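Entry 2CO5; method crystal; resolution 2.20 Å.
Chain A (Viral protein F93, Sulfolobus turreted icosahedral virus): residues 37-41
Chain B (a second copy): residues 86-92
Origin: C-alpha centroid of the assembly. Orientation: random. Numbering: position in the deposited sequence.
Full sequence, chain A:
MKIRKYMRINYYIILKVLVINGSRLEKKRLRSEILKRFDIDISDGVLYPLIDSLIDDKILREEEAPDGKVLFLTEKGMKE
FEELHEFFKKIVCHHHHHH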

# COMPACT_ATOMS: atom_id res chain seq x y z
N ARG A 37 -5.24 -4.87 15.83
CA ARG A 37 -5.92 -5.46 14.68
C ARG A 37 -4.97 -5.99 13.62
O ARG A 37 -5.26 -7.01 13.00
CB ARG A 37 -6.83 -4.43 14.01
CG ARG A 37 -7.90 -3.86 14.92
CD ARG A 37 -9.06 -4.81 15.11
NE ARG A 37 -10.03 -4.25 16.04
CZ ARG A 37 -11.26 -4.72 16.21
NH1 ARG A 37 -11.70 -5.77 15.53
NH2 ARG A 37 -12.07 -4.12 17.08
N PHE A 38 -3.86 -5.29 13.38
CA PHE A 38 -2.94 -5.62 12.28
C PHE A 38 -1.48 -5.85 12.67
O PHE A 38 -0.65 -6.10 11.79
CB PHE A 38 -2.99 -4.52 11.22
CG PHE A 38 -4.37 -4.25 10.70
CD1 PHE A 38 -5.07 -5.25 10.03
CD2 PHE A 38 -4.97 -3.01 10.87
CE1 PHE A 38 -6.35 -5.01 9.54
CE2 PHE A 38 -6.25 -2.77 10.38
CZ PHE A 38 -6.94 -3.77 9.72
N ASP A 39 -1.16 -5.78 13.96
CA ASP A 39 0.23 -5.86 14.41
C ASP A 39 1.11 -4.87 13.62
O ASP A 39 2.22 -5.20 13.19
CB ASP A 39 0.76 -7.30 14.29
CG ASP A 39 2.06 -7.52 15.06
OD1 ASP A 39 2.31 -6.81 16.06
OD2 ASP A 39 2.84 -8.41 14.65
N ILE A 40 0.59 -3.66 13.43
CA ILE A 40 1.33 -2.60 12.77
C ILE A 40 1.53 -1.46 13.76
O ILE A 40 0.58 -0.99 14.38
CB ILE A 40 0.65 -2.11 11.48
CG1 ILE A 40 0.65 -3.23 10.43
CG2 ILE A 40 1.38 -0.89 10.90
CD1 ILE A 40 -0.40 -3.06 9.37
N ASP A 41 2.79 -1.06 13.90
CA ASP A 41 3.19 0.01 14.78
C ASP A 41 3.34 1.30 13.97
O ASP A 41 4.27 1.42 13.18
CB ASP A 41 4.52 -0.37 15.44
CG ASP A 41 5.08 0.73 16.33
OD1 ASP A 41 4.45 1.80 16.44
OD2 ASP A 41 6.16 0.51 16.91
N GLU B 86 2.32 -10.87 2.16
CA GLU B 86 1.72 -11.18 3.45
C GLU B 86 1.19 -9.92 4.11
O GLU B 86 0.10 -9.92 4.68
CB GLU B 86 2.71 -11.89 4.38
CG GLU B 86 3.08 -13.31 3.94
CD GLU B 86 1.88 -14.23 3.77
OE1 GLU B 86 1.07 -14.34 4.72
OE2 GLU B 86 1.74 -14.84 2.69
N PHE B 87 1.94 -8.82 4.01
CA PHE B 87 1.51 -7.55 4.57
C PHE B 87 0.17 -7.09 3.96
O PHE B 87 -0.79 -6.82 4.69
CB PHE B 87 2.59 -6.47 4.37
CG PHE B 87 2.09 -5.08 4.64
CD1 PHE B 87 1.97 -4.61 5.94
CD2 PHE B 87 1.71 -4.25 3.59
CE1 PHE B 87 1.49 -3.33 6.19
CE2 PHE B 87 1.24 -2.98 3.83
CZ PHE B 87 1.13 -2.52 5.13
N PHE B 88 0.12 -7.00 2.64
CA PHE B 88 -1.09 -6.52 1.95
C PHE B 88 -2.28 -7.45 2.13
O PHE B 88 -3.41 -7.00 2.26
CB PHE B 88 -0.82 -6.28 0.46
CG PHE B 88 -0.17 -4.94 0.17
CD1 PHE B 88 1.14 -4.86 -0.28
CD2 PHE B 88 -0.88 -3.77 0.35
CE1 PHE B 88 1.73 -3.64 -0.53
CE2 PHE B 88 -0.30 -2.54 0.09
CZ PHE B 88 1.02 -2.48 -0.35
N LYS B 89 -2.03 -8.75 2.15
CA LYS B 89 -3.09 -9.72 2.41
C LYS B 89 -3.69 -9.47 3.80
O LYS B 89 -4.90 -9.45 3.95
CB LYS B 89 -2.53 -11.14 2.30
CG LYS B 89 -3.57 -12.24 2.39
CD LYS B 89 -2.94 -13.61 2.17
CE LYS B 89 -3.92 -14.72 2.48
NZ LYS B 89 -3.37 -16.07 2.16
N LYS B 90 -2.82 -9.26 4.79
CA LYS B 90 -3.25 -9.00 6.17
C LYS B 90 -4.09 -7.74 6.31
O LYS B 90 -5.08 -7.74 7.04
CB LYS B 90 -2.03 -8.93 7.10
CG LYS B 90 -2.35 -8.54 8.55
CD LYS B 90 -1.13 -8.68 9.46
CE LYS B 90 -0.03 -7.67 9.11
NZ LYS B 90 1.01 -7.55 10.17
N ILE B 91 -3.72 -6.66 5.63
CA ILE B 91 -4.45 -5.39 5.81
C ILE B 91 -5.59 -5.16 4.82
O ILE B 91 -6.48 -4.36 5.08
CB ILE B 91 -3.50 -4.15 5.83
CG1 ILE B 91 -2.82 -3.93 4.47
CG2 ILE B 91 -2.46 -4.30 6.94
CD1 ILE B 91 -2.38 -2.49 4.27
N VAL B 92 -5.59 -5.88 3.69
CA VAL B 92 -6.63 -5.68 2.69
C VAL B 92 -7.67 -6.79 2.63
O VAL B 92 -8.86 -6.51 2.53
CB VAL B 92 -6.02 -5.49 1.28
CG1 VAL B 92 -7.13 -5.35 0.23
CG2 VAL B 92 -5.09 -4.25 1.26

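The contact pairs A:Phe38, at the end of a chain A helix, and the loop residues A:Asp39 and A:Ile40 with one side of a helix in chain B, burying 245 Å² over both surfaces. Along chain B, B:Glu86 lies too far from the other stretch to take part, though its carbonyl O accepts the helical hydrogen bond from B:Lys90 N (3.0 Å). One residue on, B:Phe87 makes the first contact. Its CA-to-CB bond points sideways, but with chi1 in the t well the ring reaches inward, placing CE1 3.7 Å from CD1 of A:Ile40. Both side chains are buried, and an aromatic ring suits this place because it extends far enough from the helix to meet the isoleucine with an apolar surface.

B:Phe88 and B:Lys89 are out of reach, and the helix returns to the contact at B:Lys90. Its CA-to-CB bond points toward chain A, and the chain is extended except at chi3, which is p. Its NZ donates a hydrogen bond to the backbone O of A:Phe38 (2.7 Å), the one hydrogen bond between the stretches. The acceptor belongs to the last helical residue; A:Asp39, next in sequence, leaves helical geometry with a positive phi. A lysine fits here because its aliphatic chain spans the distance from the helix to the carbonyl and its amino group supplies the donor.

B:Ile91 completes the apolar cluster. Its CA-to-CB bond points sideways and the end of the side chain leads away (chi1 p, chi2 t), but the CG2 branch places a methyl 3.4 Å from CD1 of A:Ile40, a tight contact, and 4.2 Å from CD1 of A:Phe38, whose ring it meets obliquely. A branched apolar residue suits this buried place, since one methyl serves both chain A side chains, whose CA-to-CB bonds point toward chain B. B:Val92 turns away and adds nothing.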